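Local coordinates for protein N-acetylglucosamine 2-epimerase (Xylella fastidiosa, PDB 3GT5) that probably isomerises a sugar substrate by epimerisation or a related reaction, as a member of the N-acylglucosamine 2-epimerase family, at residues Arg289-Tyr294 with Asp305-Val311; Glu252-Leu256 with Glu314-Ala318; Leu258-Arg262 with Glu385-Val389; Ala273-Phe277 with Ala318-Leu322. All coordinates share one frame. Residues are numbered along the deposited sequence.

Interaction 1. Residues Arg289-Tyr294 with Asp305-Val311; sequences RGGLCY and DDKYFWV
In the (alpha/alpha)6 barrel expected of this family, 289-294 belongs to a long connection from an outer helix to the next inner one, folding back over the strand-to-helix junction 305-311. Closest CA pairs are C293-D305 (4.6 Å) and Y294-D306 (5.7 Å). G290 (phi/psi 86/152) and G291 (99/154) adopt conformations suited to glycine, and a CB on G291 would crowd K307 CD. The m,m,t,p lysine K307 passes beside them so that its NZ donates to G290 O (3.0 Å); D286 and the carbonyl of G360 also bind this amine. R289 is similarly well served: NH2 makes a salt bridge with D305 OD2 (3.3 Å), while NE and NH1 pair with D286 and D361. Water 1 fills the gap between the main chains, donating to L292 O (2.8 Å) and D306 O (2.9 Å) and accepting from Y308 N (2.9 Å), at the N-cap position of helix 309-326. Y294 (chi1 t) and Y308 (chi1 m) stack face to face, centroids 3.7 Å apart and planes at 13°. L292 CB meets V311 CG1 at 3.8 Å. Water 2 lies 2.9 Å from Y294 OH and accepts from W310 NE1, also at 2.9 Å.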
loop_
_atom_site.group_PDB
_atom_site.type_symbol
_atom_site.label_atom_id
_atom_site.label_comp_id
_atom_site.label_asym_id
_atom_site.label_seq_id
_atom_site.Cartn_x
_atom_site.Cartn_y
_atom_site.Cartn_z
ATOM N N ARG A 289 -18.323 -17.412 6.343
ATOM C CA ARG A 289 -16.998 -18.027 6.153
ATOM C C ARG A 289 -15.829 -17.203 6.739
ATOM O O ARG A 289 -14.710 -17.699 6.835
ATOM C CB ARG A 289 -16.801 -18.303 4.666
ATOM C CG ARG A 289 -17.941 -19.158 4.071
ATOM C CD ARG A 289 -17.951 -19.257 2.519
ATOM N NE ARG A 289 -18.146 -17.953 1.871
ATOM C CZ ARG A 289 -18.088 -17.731 0.555
ATOM N NH1 ARG A 289 -17.887 -18.737 -0.302
ATOM N NH2 ARG A 289 -18.245 -16.498 0.081
ATOM N N GLY A 290 -16.102 -15.970 7.166
ATOM C CA GLY A 290 -15.049 -15.070 7.686
ATOM C C GLY A 290 -14.358 -14.300 6.573
ATOM O O GLY A 290 -14.289 -14.752 5.426
ATOM N N GLY A 291 -13.850 -13.107 6.917
ATOM C CA GLY A 291 -12.940 -12.375 6.014
ATOM C C GLY A 291 -13.694 -11.308 5.230
ATOM O O GLY A 291 -14.880 -11.431 5.000
ATOM N N LEU A 292 -12.978 -10.267 4.815
ATOM C CA LEU A 292 -13.564 -9.232 3.980
ATOM C C LEU A 292 -13.409 -9.609 2.502
ATOM O O LEU A 292 -12.290 -9.895 2.012
ATOM C CB LEU A 292 -12.868 -7.896 4.239
ATOM C CG LEU A 292 -13.010 -7.285 5.615
ATOM C CD1 LEU A 292 -12.028 -6.106 5.726
ATOM C CD2 LEU A 292 -14.428 -6.830 5.834
ATOM N N CYS A 293 -14.545 -9.595 1.782
ATOM C CA CYS A 293 -14.554 -9.822 0.331
ATOM C C CYS A 293 -13.853 -8.692 -0.432
ATOM O O CYS A 293 -13.692 -7.587 0.106
ATOM C CB CYS A 293 -15.999 -9.945 -0.170
ATOM S SG CYS A 293 -16.821 -11.416 0.486
ATOM N N TYR A 294 -13.423 -8.980 -1.650
ATOM C CA TYR A 294 -12.577 -8.059 -2.426
ATOM C C TYR A 294 -13.328 -6.827 -2.954
ATOM O O TYR A 294 -12.769 -5.721 -2.953
ATOM C CB TYR A 294 -11.972 -8.779 -3.595
ATOM C CG TYR A 294 -10.849 -8.083 -4.315
ATOM C CD1 TYR A 294 -9.757 -7.543 -3.629
ATOM C CD2 TYR A 294 -10.825 -8.054 -5.698
ATOM C CE1 TYR A 294 -8.683 -6.983 -4.324
ATOM C CE2 TYR A 294 -9.784 -7.467 -6.397
ATOM C CZ TYR A 294 -8.720 -6.934 -5.703
ATOM O OH TYR A 294 -7.676 -6.413 -6.427
ATOM N N ASP A 305 -15.803 -12.218 -4.416
ATOM C CA ASP A 305 -15.763 -12.724 -3.071
ATOM C C ASP A 305 -14.427 -13.351 -2.671
ATOM O O ASP A 305 -14.376 -13.892 -1.579
ATOM C CB ASP A 305 -16.914 -13.681 -2.784
ATOM C CG ASP A 305 -16.813 -14.985 -3.520
ATOM O OD1 ASP A 305 -16.114 -15.087 -4.541
ATOM O OD2 ASP A 305 -17.470 -15.941 -3.041
ATOM N N ASP A 306 -13.393 -13.268 -3.523
ATOM C CA ASP A 306 -12.034 -13.656 -3.130
ATOM C C ASP A 306 -11.605 -12.836 -1.885
ATOM O O ASP A 306 -12.033 -11.678 -1.687
ATOM C CB ASP A 306 -11.026 -13.478 -4.272
ATOM C CG ASP A 306 -11.173 -14.520 -5.401
ATOM O OD1 ASP A 306 -11.810 -15.577 -5.180
ATOM O OD2 ASP A 306 -10.684 -14.231 -6.492
ATOM N N LYS A 307 -10.745 -13.443 -1.072
ATOM C CA LYS A 307 -10.269 -12.866 0.155
ATOM C C LYS A 307 -8.767 -12.602 -0.031
ATOM O O LYS A 307 -7.966 -13.536 -0.147
ATOM C CB LYS A 307 -10.480 -13.837 1.331
ATOM C CG LYS A 307 -11.893 -14.422 1.461
ATOM C CD LYS A 307 -12.963 -13.432 1.752
ATOM C CE LYS A 307 -14.389 -14.105 1.609
ATOM N NZ LYS A 307 -14.627 -15.266 2.530
ATOM N N TYR A 308 -8.387 -11.323 -0.049
ATOM C CA TYR A 308 -7.044 -10.915 -0.339
ATOM C C TYR A 308 -6.346 -10.518 0.965
ATOM O O TYR A 308 -6.899 -9.866 1.840
ATOM C CB TYR A 308 -7.040 -9.706 -1.255
ATOM C CG TYR A 308 -7.231 -10.012 -2.727
ATOM C CD1 TYR A 308 -6.221 -9.796 -3.625
ATOM C CD2 TYR A 308 -8.464 -10.464 -3.220
ATOM C CE1 TYR A 308 -6.404 -10.047 -4.985
ATOM C CE2 TYR A 308 -8.650 -10.716 -4.573
ATOM C CZ TYR A 308 -7.635 -10.480 -5.445
ATOM O OH TYR A 308 -7.810 -10.735 -6.790
ATOM N N PHE A 309 -5.067 -10.773 0.997
ATOM C CA PHE A 309 -4.235 -10.501 2.169
ATOM C C PHE A 309 -4.319 -9.031 2.614
ATOM O O PHE A 309 -4.602 -8.737 3.773
ATOM C CB PHE A 309 -2.770 -10.924 1.907
ATOM C CG PHE A 309 -1.962 -10.003 1.009
ATOM C CD1 PHE A 309 -0.899 -9.275 1.519
ATOM C CD2 PHE A 309 -2.233 -9.903 -0.374
ATOM C CE1 PHE A 309 -0.157 -8.436 0.703
ATOM C CE2 PHE A 309 -1.519 -9.029 -1.176
ATOM C CZ PHE A 309 -0.456 -8.318 -0.636
ATOM N N TRP A 310 -4.129 -8.134 1.651
ATOM C CA TRP A 310 -3.947 -6.716 1.955
ATOM C C TRP A 310 -5.233 -6.063 2.431
ATOM O O TRP A 310 -5.237 -5.126 3.247
ATOM C CB TRP A 310 -3.356 -5.978 0.761
ATOM C CG TRP A 310 -4.280 -5.809 -0.443
ATOM C CD1 TRP A 310 -4.330 -6.590 -1.540
ATOM C CD2 TRP A 310 -5.243 -4.767 -0.637
ATOM N NE1 TRP A 310 -5.290 -6.114 -2.419
ATOM C CE2 TRP A 310 -5.835 -4.975 -1.904
ATOM C CE3 TRP A 310 -5.653 -3.675 0.135
ATOM C CZ2 TRP A 310 -6.813 -4.140 -2.428
ATOM C CZ3 TRP A 310 -6.657 -2.834 -0.371
ATOM C CH2 TRP A 310 -7.225 -3.077 -1.654
ATOM N N VAL A 311 -6.377 -6.570 1.948
ATOM C CA VAL A 311 -7.694 -6.115 2.448
ATOM C C VAL A 311 -7.902 -6.353 3.952
ATOM O O VAL A 311 -8.349 -5.482 4.685
ATOM C CB VAL A 311 -8.834 -6.762 1.594
ATOM C CG1 VAL A 311 -10.196 -6.307 2.058
ATOM C CG2 VAL A 311 -8.585 -6.369 0.092
HETATM O O HOH W 1 -10.694 -9.504 -0.234
HETATM O O HOH W 2 -5.116 -6.787 -5.195
#

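Interaction 2. Residues Glu252-Leu256 with Glu314-Ala318; sequences EWAKL and ESLAA
E314, K255 and A318 bury the most surface where two helical segments run side by side, their N-to-C directions 35° apart (signed crossing angle 35°) and their axes 8.1 Å apart at closest approach. The CA register is E252-E314 (5.2 Å) and K255-A318 (4.3 Å). Such proximity needs small residues: the CB of A318 fits 4.1 Å from K255 CB and 4.2 Å from A254 CB, where a larger side chain would push the backbones apart. This is the packing of neighbouring inner helices in an (alpha/alpha)6 barrel, here 247-263 and 309-326, which both run the same way along the barrel. K255, t,t,p,t, passes its aliphatic part over A317 (CD to CB 3.9 Å) and reaches back, so that NZ donates to E314 OE1 in a short 2.6 Å salt bridge. E314 (chi1 and chi2 both m) bends to meet it, and its other oxygen, OE2, hydrogen-bonds H378 of inner helix 377-387. E252, extended as t,t, lays CG 3.4 Å from E314 OE1.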
loop_
_atom_site.group_PDB
_atom_site.type_symbol
_atom_site.label_atom_id
_atom_site.label_comp_id
_atom_site.label_asym_id
_atom_site.label_seq_id
_atom_site.Cartn_x
_atom_site.Cartn_y
_atom_site.Cartn_z
ATOM N N GLU A 252 -8.194 1.452 4.125
ATOM C CA GLU A 252 -6.865 2.057 3.970
ATOM C C GLU A 252 -6.949 3.562 4.079
ATOM O O GLU A 252 -6.097 4.184 4.722
ATOM C CB GLU A 252 -6.260 1.654 2.639
ATOM C CG GLU A 252 -4.828 2.106 2.405
ATOM C CD GLU A 252 -4.090 1.330 1.305
ATOM O OE1 GLU A 252 -4.660 0.419 0.610
ATOM O OE2 GLU A 252 -2.889 1.624 1.088
ATOM N N TRP A 253 -7.945 4.172 3.451
ATOM C CA TRP A 253 -8.142 5.625 3.627
ATOM C C TRP A 253 -8.460 5.988 5.086
ATOM O O TRP A 253 -7.992 7.020 5.603
ATOM C CB TRP A 253 -9.246 6.135 2.703
ATOM C CG TRP A 253 -8.768 6.592 1.385
ATOM C CD1 TRP A 253 -9.041 6.040 0.161
ATOM C CD2 TRP A 253 -7.900 7.703 1.140
ATOM N NE1 TRP A 253 -8.398 6.735 -0.824
ATOM C CE2 TRP A 253 -7.711 7.781 -0.256
ATOM C CE3 TRP A 253 -7.265 8.646 1.976
ATOM C CZ2 TRP A 253 -6.886 8.762 -0.864
ATOM C CZ3 TRP A 253 -6.457 9.627 1.369
ATOM C CH2 TRP A 253 -6.301 9.687 -0.027
ATOM N N ALA A 254 -9.280 5.179 5.758
ATOM C CA ALA A 254 -9.592 5.420 7.157
ATOM C C ALA A 254 -8.299 5.476 7.986
ATOM O O ALA A 254 -8.126 6.377 8.841
ATOM C CB ALA A 254 -10.545 4.382 7.715
ATOM N N LYS A 255 -7.387 4.556 7.712
ATOM C CA LYS A 255 -6.071 4.541 8.358
ATOM C C LYS A 255 -5.269 5.809 8.042
ATOM O O LYS A 255 -4.703 6.454 8.946
ATOM C CB LYS A 255 -5.314 3.294 7.925
ATOM C CG LYS A 255 -3.939 3.081 8.598
ATOM C CD LYS A 255 -3.010 2.154 7.811
ATOM C CE LYS A 255 -2.500 2.792 6.554
ATOM N NZ LYS A 255 -1.888 1.809 5.709
ATOM N N LEU A 256 -5.202 6.168 6.768
ATOM C CA LEU A 256 -4.464 7.371 6.386
ATOM C C LEU A 256 -5.045 8.635 7.021
ATOM O O LEU A 256 -4.286 9.533 7.446
ATOM C CB LEU A 256 -4.411 7.518 4.866
ATOM C CG LEU A 256 -3.647 6.451 4.107
ATOM C CD1 LEU A 256 -3.838 6.764 2.613
ATOM C CD2 LEU A 256 -2.104 6.322 4.483
ATOM N N GLU A 314 -5.065 -3.980 5.914
ATOM C CA GLU A 314 -5.326 -2.538 5.949
ATOM C C GLU A 314 -6.497 -2.271 6.903
ATOM O O GLU A 314 -6.535 -1.257 7.621
ATOM C CB GLU A 314 -5.649 -1.981 4.555
ATOM C CG GLU A 314 -4.455 -1.952 3.605
ATOM C CD GLU A 314 -3.309 -1.027 4.062
ATOM O OE1 GLU A 314 -3.564 -0.002 4.764
ATOM O OE2 GLU A 314 -2.141 -1.306 3.722
ATOM N N SER A 315 -7.458 -3.216 6.909
ATOM C CA SER A 315 -8.615 -3.072 7.713
ATOM C C SER A 315 -8.312 -3.218 9.202
ATOM O O SER A 315 -8.871 -2.494 10.028
ATOM C CB SER A 315 -9.740 -4.005 7.260
ATOM O OG SER A 315 -10.091 -3.704 5.919
ATOM N N LEU A 316 -7.463 -4.163 9.572
ATOM C CA LEU A 316 -7.108 -4.283 10.998
ATOM C C LEU A 316 -6.254 -3.118 11.464
ATOM O O LEU A 316 -6.363 -2.703 12.601
ATOM C CB LEU A 316 -6.497 -5.675 11.332
ATOM C CG LEU A 316 -5.198 -6.085 10.717
ATOM C CD1 LEU A 316 -4.028 -5.544 11.498
ATOM C CD2 LEU A 316 -5.054 -7.656 10.527
ATOM N N ALA A 317 -5.439 -2.532 10.582
ATOM C CA ALA A 317 -4.641 -1.369 10.978
ATOM C C ALA A 317 -5.574 -0.188 11.220
ATOM O O ALA A 317 -5.472 0.505 12.265
ATOM C CB ALA A 317 -3.573 -1.050 9.883
ATOM N N ALA A 318 -6.528 0.025 10.303
ATOM C CA ALA A 318 -7.549 1.043 10.476
ATOM C C ALA A 318 -8.358 0.838 11.782
ATOM O O ALA A 318 -8.575 1.777 12.489
ATOM C CB ALA A 318 -8.482 1.081 9.256
#

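Interaction 3. Residues Leu258-Arg262 with Glu385-Val389; sequences LILDR and EVLNV
A single carboxylate oxygen, E385 OE2, gathers three donors. It lies at the edge of the R262 guanidinium, near its plane, with R262 NH2 at 2.8 Å and NH1 at 3.1 Å from E385 OE2 in a forked salt bridge, and N388 ND2 donates to the same E385 OE2 at 3.1 Å. R262 leaves its helix with chi1 and chi2 t and turns at chi3 m; E385, t then p, curls its carboxylate towards it. The chain after E385 is tightly wound, N388 N bonding E385 O and V389 N bonding V386 O, both at 3.0 Å, and N388 CB lies over one guanidinium face. Packing is sparse: the m,t side chain of I259 puts CD1 3.6 Å from E385 OE1, and V389 CG1 lies 4.2 Å from R262 NH2. The nearest CA atoms, those of I259 and E385, are 9.2 Å apart, so long side chains must span the gap between inner helices 247-263 and 377-387 of the (alpha/alpha)6 barrel; L321 of helix 309-326 touches R262 and V389. The tie therefore rests on charge and direction rather than on close apolar burial.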
loop_
_atom_site.group_PDB
_atom_site.type_symbol
_atom_site.label_atom_id
_atom_site.label_comp_id
_atom_site.label_asym_id
_atom_site.label_seq_id
_atom_site.Cartn_x
_atom_site.Cartn_y
_atom_site.Cartn_z
ATOM N N LEU A 258 -6.564 8.765 9.898
ATOM C CA LEU A 258 -6.197 8.716 11.321
ATOM C C LEU A 258 -4.687 9.010 11.545
ATOM O O LEU A 258 -4.312 9.530 12.596
ATOM C CB LEU A 258 -6.588 7.383 11.978
ATOM C CG LEU A 258 -8.007 7.338 12.562
ATOM C CD1 LEU A 258 -8.167 8.114 13.912
ATOM C CD2 LEU A 258 -9.018 7.821 11.589
ATOM N N ILE A 259 -3.861 8.723 10.573
ATOM C CA ILE A 259 -2.441 9.138 10.636
ATOM C C ILE A 259 -2.388 10.668 10.443
ATOM O O ILE A 259 -1.683 11.353 11.169
ATOM C CB ILE A 259 -1.587 8.423 9.603
ATOM C CG1 ILE A 259 -1.546 6.912 9.906
ATOM C CG2 ILE A 259 -0.138 9.007 9.607
ATOM C CD1 ILE A 259 -0.910 6.064 8.831
ATOM N N LEU A 260 -3.182 11.204 9.525
ATOM C CA LEU A 260 -3.237 12.661 9.367
ATOM C C LEU A 260 -3.682 13.345 10.649
ATOM O O LEU A 260 -3.154 14.405 11.007
ATOM C CB LEU A 260 -4.148 13.058 8.226
ATOM C CG LEU A 260 -3.520 12.914 6.845
ATOM C CD1 LEU A 260 -4.616 12.761 5.781
ATOM C CD2 LEU A 260 -2.609 14.125 6.509
ATOM N N ASP A 261 -4.637 12.723 11.353
ATOM C CA ASP A 261 -5.229 13.289 12.578
ATOM C C ASP A 261 -4.201 13.399 13.722
ATOM O O ASP A 261 -4.371 14.186 14.686
ATOM C CB ASP A 261 -6.413 12.422 12.983
ATOM C CG ASP A 261 -7.039 12.819 14.307
ATOM O OD1 ASP A 261 -7.792 13.809 14.352
ATOM O OD2 ASP A 261 -6.810 12.091 15.317
ATOM N N ARG A 262 -3.199 12.562 13.659
ATOM C CA ARG A 262 -2.052 12.602 14.555
ATOM C C ARG A 262 -1.183 13.863 14.370
ATOM O O ARG A 262 -0.596 14.377 15.350
ATOM C CB ARG A 262 -1.241 11.320 14.346
ATOM C CG ARG A 262 -0.404 10.839 15.472
ATOM C CD ARG A 262 0.474 9.643 14.995
ATOM N NE ARG A 262 -0.334 8.427 14.858
ATOM C CZ ARG A 262 -0.074 7.369 14.089
ATOM N NH1 ARG A 262 0.983 7.308 13.297
ATOM N NH2 ARG A 262 -0.919 6.355 14.109
ATOM N N GLU A 385 2.254 -0.139 11.906
ATOM C CA GLU A 385 1.313 0.915 12.231
ATOM C C GLU A 385 0.625 0.652 13.587
ATOM O O GLU A 385 0.496 1.565 14.374
ATOM C CB GLU A 385 0.238 1.126 11.144
ATOM C CG GLU A 385 -0.542 2.459 11.324
ATOM C CD GLU A 385 0.399 3.662 11.465
ATOM O OE1 GLU A 385 1.287 3.871 10.569
ATOM O OE2 GLU A 385 0.281 4.363 12.517
ATOM N N VAL A 386 0.213 -0.585 13.855
ATOM C CA VAL A 386 -0.438 -0.881 15.134
ATOM C C VAL A 386 0.548 -0.670 16.267
ATOM O O VAL A 386 0.138 -0.200 17.346
ATOM C CB VAL A 386 -1.046 -2.269 15.201
ATOM C CG1 VAL A 386 -1.777 -2.485 16.565
ATOM C CG2 VAL A 386 -2.017 -2.465 14.016
ATOM N N LEU A 387 1.833 -0.931 16.015
ATOM C CA LEU A 387 2.867 -0.682 17.023
ATOM C C LEU A 387 2.967 0.803 17.431
ATOM O O LEU A 387 3.435 1.094 18.527
ATOM C CB LEU A 387 4.245 -1.182 16.598
ATOM C CG LEU A 387 4.343 -2.723 16.708
ATOM C CD1 LEU A 387 5.533 -3.268 15.935
ATOM C CD2 LEU A 387 4.269 -3.232 18.210
ATOM N N ASN A 388 2.523 1.715 16.579
ATOM C CA ASN A 388 2.449 3.132 16.952
ATOM C C ASN A 388 1.387 3.496 17.994
ATOM O O ASN A 388 1.432 4.605 18.533
ATOM C CB ASN A 388 2.210 4.003 15.709
ATOM C CG ASN A 388 3.410 4.101 14.808
ATOM O OD1 ASN A 388 4.547 3.956 15.254
ATOM N ND2 ASN A 388 3.167 4.345 13.511
ATOM N N VAL A 389 0.426 2.621 18.276
ATOM C CA VAL A 389 -0.635 2.944 19.223
ATOM C C VAL A 389 -0.718 1.978 20.390
ATOM O O VAL A 389 -1.634 2.082 21.174
ATOM C CB VAL A 389 -2.046 3.035 18.544
ATOM C CG1 VAL A 389 -2.051 4.101 17.442
ATOM C CG2 VAL A 389 -2.502 1.662 17.983
#

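Interaction 4. Residues Ala273-Phe277 with Ala318-Leu322; sequences ARSLF and AAALL
Both segments are regular alpha helix, with F277 N bonded to A273 O at 3.0 Å and L322 N to A318 O at 2.9 Å. They run roughly antiparallel, 142° between their N-to-C directions (signed crossing angle -142°), with 11.2 Å between the axes at closest approach. The nearest CA pairs are R274-L322 (7.3 Å) and F277-A318 (7.7 Å). This is an outer helix, 269-284, packed on an inner one, 309-326, in the two-layered (alpha/alpha)6 barrel. So wide a spacing calls for large side chains, and F277 and L322 bury the most surface here. F277, chi1 t and chi2 99°, extends its ring over the opposing helix, with CD1 4.0 Å from A318 CB and CZ 3.9 Å from A319 CB; the alanines are small enough to accept the ring close to their backbone. L322, m,t, reaches back the other way, setting CD1 3.6 Å from F277 CG and CD2 4.1 Å from A273 CB. Its CD2 also touches R274 CG at 3.8 Å, the aliphatic root of an arginine whose NE bonds Y331 OH. Y331 and W334 of helix 329-346 meet the F277 ring edge to face. Between the two segments the adhesion is purely apolar, depending on shape and on removing hydrocarbon from water, with the arginine's charge carried off to the side.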
loop_
_atom_site.group_PDB
_atom_site.type_symbol
_atom_site.label_atom_id
_atom_site.label_comp_id
_atom_site.label_asym_id
_atom_site.label_seq_id
_atom_site.Cartn_x
_atom_site.Cartn_y
_atom_site.Cartn_z
ATOM N N ALA A 273 -13.271 9.094 8.382
ATOM C CA ALA A 273 -12.658 7.763 8.604
ATOM C C ALA A 273 -13.690 6.738 9.092
ATOM O O ALA A 273 -13.744 5.628 8.569
ATOM C CB ALA A 273 -11.500 7.859 9.635
ATOM N N ARG A 274 -14.480 7.125 10.095
ATOM C CA ARG A 274 -15.515 6.212 10.663
ATOM C C ARG A 274 -16.568 5.855 9.602
ATOM O O ARG A 274 -16.970 4.696 9.482
ATOM C CB ARG A 274 -16.176 6.837 11.906
ATOM C CG ARG A 274 -15.209 7.037 13.061
ATOM C CD ARG A 274 -15.922 7.430 14.342
ATOM N NE ARG A 274 -16.789 6.333 14.775
ATOM C CZ ARG A 274 -17.264 6.170 16.013
ATOM N NH1 ARG A 274 -16.965 7.043 16.966
ATOM N NH2 ARG A 274 -18.053 5.127 16.277
ATOM N N SER A 275 -16.982 6.831 8.800
ATOM C CA SER A 275 -17.995 6.587 7.746
ATOM C C SER A 275 -17.465 5.588 6.707
ATOM O O SER A 275 -18.197 4.690 6.252
ATOM C CB SER A 275 -18.470 7.899 7.074
ATOM O OG SER A 275 -17.511 8.436 6.128
ATOM N N LEU A 276 -16.193 5.739 6.322
ATOM C CA LEU A 276 -15.614 4.857 5.322
ATOM C C LEU A 276 -15.476 3.420 5.853
ATOM O O LEU A 276 -15.822 2.423 5.168
ATOM C CB LEU A 276 -14.228 5.357 4.896
ATOM C CG LEU A 276 -14.273 6.676 4.088
ATOM C CD1 LEU A 276 -12.855 7.228 3.777
ATOM C CD2 LEU A 276 -15.088 6.521 2.763
ATOM N N PHE A 277 -14.933 3.329 7.060
ATOM C CA PHE A 277 -14.654 2.019 7.651
ATOM C C PHE A 277 -15.992 1.265 7.917
ATOM O O PHE A 277 -16.127 0.099 7.518
ATOM C CB PHE A 277 -13.861 2.160 8.929
ATOM C CG PHE A 277 -13.574 0.837 9.617
ATOM C CD1 PHE A 277 -12.352 0.233 9.459
ATOM C CD2 PHE A 277 -14.525 0.208 10.401
ATOM C CE1 PHE A 277 -12.044 -0.979 10.052
ATOM C CE2 PHE A 277 -14.224 -1.024 11.013
ATOM C CZ PHE A 277 -12.985 -1.604 10.835
ATOM N N ALA A 318 -6.528 0.025 10.303
ATOM C CA ALA A 318 -7.549 1.043 10.476
ATOM C C ALA A 318 -8.358 0.838 11.782
ATOM O O ALA A 318 -8.575 1.777 12.489
ATOM C CB ALA A 318 -8.482 1.081 9.256
ATOM N N ALA A 319 -8.762 -0.404 12.071
ATOM C CA ALA A 319 -9.569 -0.709 13.267
ATOM C C ALA A 319 -8.815 -0.353 14.535
ATOM O O ALA A 319 -9.391 0.244 15.427
ATOM C CB ALA A 319 -9.999 -2.184 13.262
ATOM N N ALA A 320 -7.535 -0.654 14.600
ATOM C CA ALA A 320 -6.710 -0.314 15.765
ATOM C C ALA A 320 -6.619 1.223 15.952
ATOM O O ALA A 320 -6.780 1.743 17.084
ATOM C CB ALA A 320 -5.281 -1.000 15.646
ATOM N N LEU A 321 -6.336 1.953 14.855
ATOM C CA LEU A 321 -6.290 3.418 14.934
ATOM C C LEU A 321 -7.656 4.046 15.353
ATOM O O LEU A 321 -7.681 4.953 16.173
ATOM C CB LEU A 321 -5.723 4.040 13.650
ATOM C CG LEU A 321 -4.263 3.722 13.275
ATOM C CD1 LEU A 321 -3.740 4.618 12.152
ATOM C CD2 LEU A 321 -3.381 3.851 14.430
ATOM N N LEU A 322 -8.761 3.529 14.812
ATOM C CA LEU A 322 -10.103 4.016 15.109
ATOM C C LEU A 322 -10.445 3.725 16.555
ATOM O O LEU A 322 -10.979 4.594 17.221
ATOM C CB LEU A 322 -11.131 3.358 14.207
ATOM C CG LEU A 322 -11.095 3.944 12.787
ATOM C CD1 LEU A 322 -11.678 2.994 11.736
ATOM C CD2 LEU A 322 -11.857 5.275 12.830
#

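In the fold
Helix 309-326 takes part in interactions 1, 2 and 4: its start lies in interaction 1, then A318 joins the other two, packing on an inner helix in interaction 2 and an outer one in interaction 4. Helix 247-263 serves interactions 2 and 3. Chemistry follows position. Interaction 2, nearest the chain's centre, buries an ion pair among alanines; interaction 4, between the layers, is apolar; interaction 3 is a surface contact held by charge; interaction 1, also buried, mixes ion pairs, waters and stacked rings where a loop without regular structure meets a strand-to-helix junction. Their centres lie 6 Å apart for interactions 2 and 4, against 23 Å for 1 and 3.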